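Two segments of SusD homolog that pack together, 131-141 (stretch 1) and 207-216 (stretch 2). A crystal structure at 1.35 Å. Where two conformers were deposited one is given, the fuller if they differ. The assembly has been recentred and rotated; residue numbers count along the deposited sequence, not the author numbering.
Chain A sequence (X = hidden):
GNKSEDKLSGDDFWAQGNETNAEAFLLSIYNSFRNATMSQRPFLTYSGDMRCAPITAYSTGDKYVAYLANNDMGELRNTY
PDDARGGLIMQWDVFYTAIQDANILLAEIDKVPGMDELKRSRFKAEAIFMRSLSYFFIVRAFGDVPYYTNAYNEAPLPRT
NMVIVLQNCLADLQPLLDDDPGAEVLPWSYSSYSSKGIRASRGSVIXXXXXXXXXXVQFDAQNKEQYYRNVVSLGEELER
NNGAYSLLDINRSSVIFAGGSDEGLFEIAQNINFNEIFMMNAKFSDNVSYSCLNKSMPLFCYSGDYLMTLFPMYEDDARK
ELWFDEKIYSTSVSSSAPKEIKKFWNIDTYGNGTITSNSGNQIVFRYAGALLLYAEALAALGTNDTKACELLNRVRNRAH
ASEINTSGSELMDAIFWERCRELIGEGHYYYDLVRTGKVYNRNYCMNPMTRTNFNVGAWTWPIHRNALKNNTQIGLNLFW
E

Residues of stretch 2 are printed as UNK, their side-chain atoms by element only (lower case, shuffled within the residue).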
# COMPACT_ATOMS: atom_id res chain seq x y z
N ARG A 131 6.89 12.81 -1.59
CA ARG A 131 6.55 13.49 -0.34
C ARG A 131 5.12 13.21 0.06
O ARG A 131 4.84 12.91 1.23
CB ARG A 131 6.81 14.99 -0.45
CG ARG A 131 6.53 15.74 0.85
CD ARG A 131 6.91 17.21 0.76
NE ARG A 131 6.01 17.87 -0.15
CZ ARG A 131 6.19 19.10 -0.65
NH1 ARG A 131 7.23 19.80 -0.32
NH2 ARG A 131 5.29 19.60 -1.49
N SER A 132 4.21 13.34 -0.91
CA SER A 132 2.79 13.06 -0.69
C SER A 132 2.55 11.62 -0.31
O SER A 132 1.73 11.33 0.59
CB SER A 132 1.95 13.42 -1.89
OG SER A 132 2.15 14.80 -2.21
N LEU A 133 3.24 10.69 -0.97
CA LEU A 133 3.09 9.28 -0.65
C LEU A 133 3.55 8.98 0.77
O LEU A 133 2.92 8.24 1.50
CB LEU A 133 3.86 8.41 -1.64
CG LEU A 133 3.64 6.92 -1.52
CD1 LEU A 133 2.20 6.50 -1.86
CD2 LEU A 133 4.59 6.20 -2.47
N SER A 134 4.65 9.61 1.18
CA SER A 134 5.19 9.43 2.53
C SER A 134 4.22 9.99 3.55
O SER A 134 3.94 9.31 4.55
CB SER A 134 6.56 10.09 2.66
OG SER A 134 7.51 9.48 1.79
N TYR A 135 3.72 11.22 3.33
CA TYR A 135 2.74 11.78 4.24
C TYR A 135 1.50 10.89 4.31
O TYR A 135 0.95 10.64 5.39
CB TYR A 135 2.32 13.21 3.84
CG TYR A 135 3.23 14.26 4.45
CD1 TYR A 135 3.34 14.38 5.81
CD2 TYR A 135 3.96 15.12 3.66
CE1 TYR A 135 4.17 15.33 6.39
CE2 TYR A 135 4.80 16.07 4.23
CZ TYR A 135 4.91 16.14 5.59
OH TYR A 135 5.75 17.08 6.21
N PHE A 136 1.02 10.41 3.17
CA PHE A 136 -0.13 9.52 3.17
C PHE A 136 0.14 8.28 3.98
O PHE A 136 -0.71 7.89 4.80
CB PHE A 136 -0.53 9.15 1.76
CG PHE A 136 -1.69 8.19 1.68
CD1 PHE A 136 -2.93 8.54 2.18
CD2 PHE A 136 -1.55 6.98 1.04
CE1 PHE A 136 -4.01 7.67 2.05
CE2 PHE A 136 -2.65 6.09 0.94
CZ PHE A 136 -3.87 6.47 1.46
N PHE A 137 1.29 7.65 3.80
CA PHE A 137 1.58 6.43 4.54
C PHE A 137 1.64 6.68 6.04
O PHE A 137 1.19 5.83 6.85
CB PHE A 137 2.91 5.83 4.05
CG PHE A 137 2.74 4.79 2.97
CD1 PHE A 137 1.94 5.02 1.87
CD2 PHE A 137 3.38 3.58 3.07
CE1 PHE A 137 1.78 4.05 0.91
CE2 PHE A 137 3.22 2.60 2.11
CZ PHE A 137 2.42 2.85 1.02
N ILE A 138 2.19 7.80 6.48
CA ILE A 138 2.25 8.05 7.91
C ILE A 138 0.92 8.51 8.49
O ILE A 138 0.62 8.23 9.65
CB ILE A 138 3.42 8.96 8.34
CG1 ILE A 138 3.40 10.35 7.71
CG2 ILE A 138 4.74 8.25 8.08
CD1 ILE A 138 4.46 11.33 8.30
N VAL A 139 0.09 9.19 7.72
CA VAL A 139 -1.27 9.49 8.19
C VAL A 139 -2.03 8.19 8.39
O VAL A 139 -2.72 7.99 9.42
CB VAL A 139 -2.02 10.40 7.21
CG1 VAL A 139 -3.52 10.39 7.53
CG2 VAL A 139 -1.46 11.83 7.31
N ARG A 140 -1.97 7.27 7.43
CA ARG A 140 -2.69 6.02 7.58
C ARG A 140 -2.24 5.26 8.81
O ARG A 140 -3.06 4.54 9.43
CB ARG A 140 -2.51 5.10 6.37
CG ARG A 140 -3.09 5.54 5.07
CD ARG A 140 -3.17 4.37 4.12
NE ARG A 140 -1.86 3.77 3.88
CZ ARG A 140 -1.65 2.81 2.99
NH1 ARG A 140 -2.61 2.43 2.15
NH2 ARG A 140 -0.46 2.25 2.89
N ALA A 141 -0.97 5.31 9.16
CA ALA A 141 -0.47 4.59 10.31
C ALA A 141 -0.67 5.32 11.62
O ALA A 141 -0.98 4.69 12.64
CB ALA A 141 1.05 4.25 10.13
N UNK A 207 -3.48 7.05 -8.74
CA UNK A 207 -3.82 6.06 -7.72
C UNK A 207 -3.71 6.65 -6.33
O UNK A 207 -4.58 6.47 -5.47
c UNK A 207 -2.97 4.83 -7.85
N UNK A 208 -2.63 7.38 -6.06
CA UNK A 208 -2.44 7.99 -4.76
C UNK A 208 -3.56 8.99 -4.45
O UNK A 208 -4.12 9.02 -3.37
c UNK A 208 -1.03 8.59 -2.13
c UNK A 208 0.59 10.08 -3.39
c UNK A 208 -0.80 9.44 -3.39
c UNK A 208 -1.07 8.67 -4.68
N UNK A 209 -3.94 9.79 -5.44
CA UNK A 209 -5.01 10.75 -5.23
C UNK A 209 -6.33 10.09 -4.95
O UNK A 209 -7.11 10.57 -4.13
c UNK A 209 -3.93 12.68 -6.59
c UNK A 209 -5.54 15.08 -7.41
se UNK A 209 -4.12 13.86 -8.09
c UNK A 209 -5.11 11.68 -6.42
N UNK A 210 -6.58 8.94 -5.59
CA UNK A 210 -7.80 8.21 -5.30
C UNK A 210 -7.83 7.71 -3.87
O UNK A 210 -8.82 7.85 -3.18
c UNK A 210 -8.10 7.49 -7.69
c UNK A 210 -8.02 7.05 -6.27
se UNK A 210 -8.09 6.06 -9.04
c UNK A 210 -9.75 5.48 -8.80
N UNK A 211 -6.69 7.19 -3.40
CA UNK A 211 -6.59 6.73 -2.03
C UNK A 211 -6.77 7.87 -1.04
O UNK A 211 -7.48 7.73 -0.05
c UNK A 211 -5.40 3.63 -1.16
c UNK A 211 -5.25 4.63 -2.05
n UNK A 211 -5.36 2.46 -1.86
c UNK A 211 -5.24 6.08 -1.82
n UNK A 211 -5.12 4.03 -3.30
c UNK A 211 -5.20 2.72 -3.14
N UNK A 212 -6.17 9.02 -1.31
CA UNK A 212 -6.26 10.14 -0.38
C UNK A 212 -7.71 10.61 -0.29
O UNK A 212 -8.24 10.81 0.82
c UNK A 212 -2.89 11.89 -1.24
c UNK A 212 -5.32 11.28 -0.78
c UNK A 212 -3.86 10.91 -0.59
c UNK A 212 -5.63 12.56 0.03
N UNK A 213 -8.38 10.76 -1.42
CA UNK A 213 -9.81 11.12 -1.41
C UNK A 213 -10.63 10.13 -0.59
O UNK A 213 -11.52 10.52 0.15
n UNK A 213 -9.22 12.61 -4.43
c UNK A 213 -10.34 11.18 -2.82
o UNK A 213 -10.76 13.53 -3.07
c UNK A 213 -10.13 12.54 -3.46
N UNK A 214 -10.37 8.84 -0.73
CA UNK A 214 -11.17 7.83 -0.03
C UNK A 214 -10.90 7.81 1.47
O UNK A 214 -11.80 7.50 2.26
c UNK A 214 -10.99 6.46 -0.68
c UNK A 214 -11.12 5.17 -2.82
c UNK A 214 -11.60 6.41 -2.10
c UNK A 214 -13.14 6.41 -2.03
N UNK A 215 -9.72 8.23 1.90
CA UNK A 215 -9.44 8.42 3.32
C UNK A 215 -10.20 9.65 3.80
O UNK A 215 -10.73 9.67 4.91
c UNK A 215 -7.04 6.51 5.05
n UNK A 215 -6.78 5.01 3.41
c UNK A 215 -7.00 6.95 6.38
c UNK A 215 -6.24 4.78 7.06
c UNK A 215 -6.59 6.08 7.36
c UNK A 215 -7.92 8.47 3.64
c UNK A 215 -7.21 6.19 2.85
c UNK A 215 -6.26 4.30 5.78
c UNK A 215 -7.40 7.12 3.82
c UNK A 215 -6.65 5.19 4.77
N UNK A 216 -10.26 10.69 2.99
CA UNK A 216 -11.03 11.91 3.35
C UNK A 216 -12.53 11.62 3.45
O UNK A 216 -13.24 12.23 4.25
c UNK A 216 -9.42 14.61 3.83
c UNK A 216 -10.74 13.04 2.36
c UNK A 216 -9.37 13.70 2.61
c UNK A 216 -8.91 14.51 1.41

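Position 207 carries a single side-chain carbon, out of reach of stretch 1: Ala-207, which takes no part in the contact.

Position 208 has four carbons, forked at the second. The two tips of the fork reach across the gap, one lying 3.6 Å from the backbone N of Leu-133 and the other 3.6 Å from CD2 of Phe-136. That is a leucine, Leu-208. Its CA-to-CB bond points sideways, yet the t, p rotamer brings its end nearer; CD2 also comes within 3.9 Å of Ser-132 CB, and CD1 within 3.9 Å of Leu-133 CD1.

Position 209 is an unbranched chain of two carbons, a selenium and a terminal carbon, out of reach of stretch 1; it is selenomethionine, Met-209. Position 210 repeats that pattern, also out of reach, and is Met-210, again selenomethionine.

Position 211 shows one carbon, then a five-membered ring of three carbons and two nitrogens. Its CB points toward stretch 1 and lies 3.6 Å from Phe-136 CZ. The ring is an imidazole, so the residue is His-211. Its ND1 gives a weak hydrogen bond to Ala-207 O (3.3 Å), a tie within its own helix, while its ring meets that of Phe-136 rim to rim.

Position 212 has four carbons forked at the first, one arm two carbons long. The inner carbon of that arm sits 3.8 Å from Phe-136 CD1. This is Ile-212.

Position 213 has two carbons, the second bearing one oxygen and one nitrogen, and touches nothing on stretch 1: Asn-213, whose ND2 donates a hydrogen bond to Met-209 O (3.0 Å). Position 214, four carbons forked at the second, is Leu-214, likewise without contact.

Position 215 has one carbon and fused five- and six-membered rings holding eight carbons and one nitrogen. The face of these rings receives the edge of Phe-136, planes at 90°, with a five-membered-ring carbon 3.6 Å from Phe-136 CE1; a six-membered-ring carbon lies 3.5 Å from Arg-140 CG. This indole is Trp-215, the two carbons its CD1 and CZ2, and Arg-140 CG makes a CH-pi contact over its six-membered ring.

Position 216, four carbons forked at the second, is out of reach: Leu-216.

The rule is one knob in one hole. Phe-136 sits among Leu-208, His-211, Ile-212 and Trp-215, an i, i+3, i+4, i+7 pattern that gathers one side of the helix. No hydrogen bond crosses between the stretches, so fit carries the contact. The axes cross at 33°, 10.9 Å apart at closest approach, and Arg-140 extends the packing with its aliphatic stem.

Stretch 2 207-216: ALMMHINLWL
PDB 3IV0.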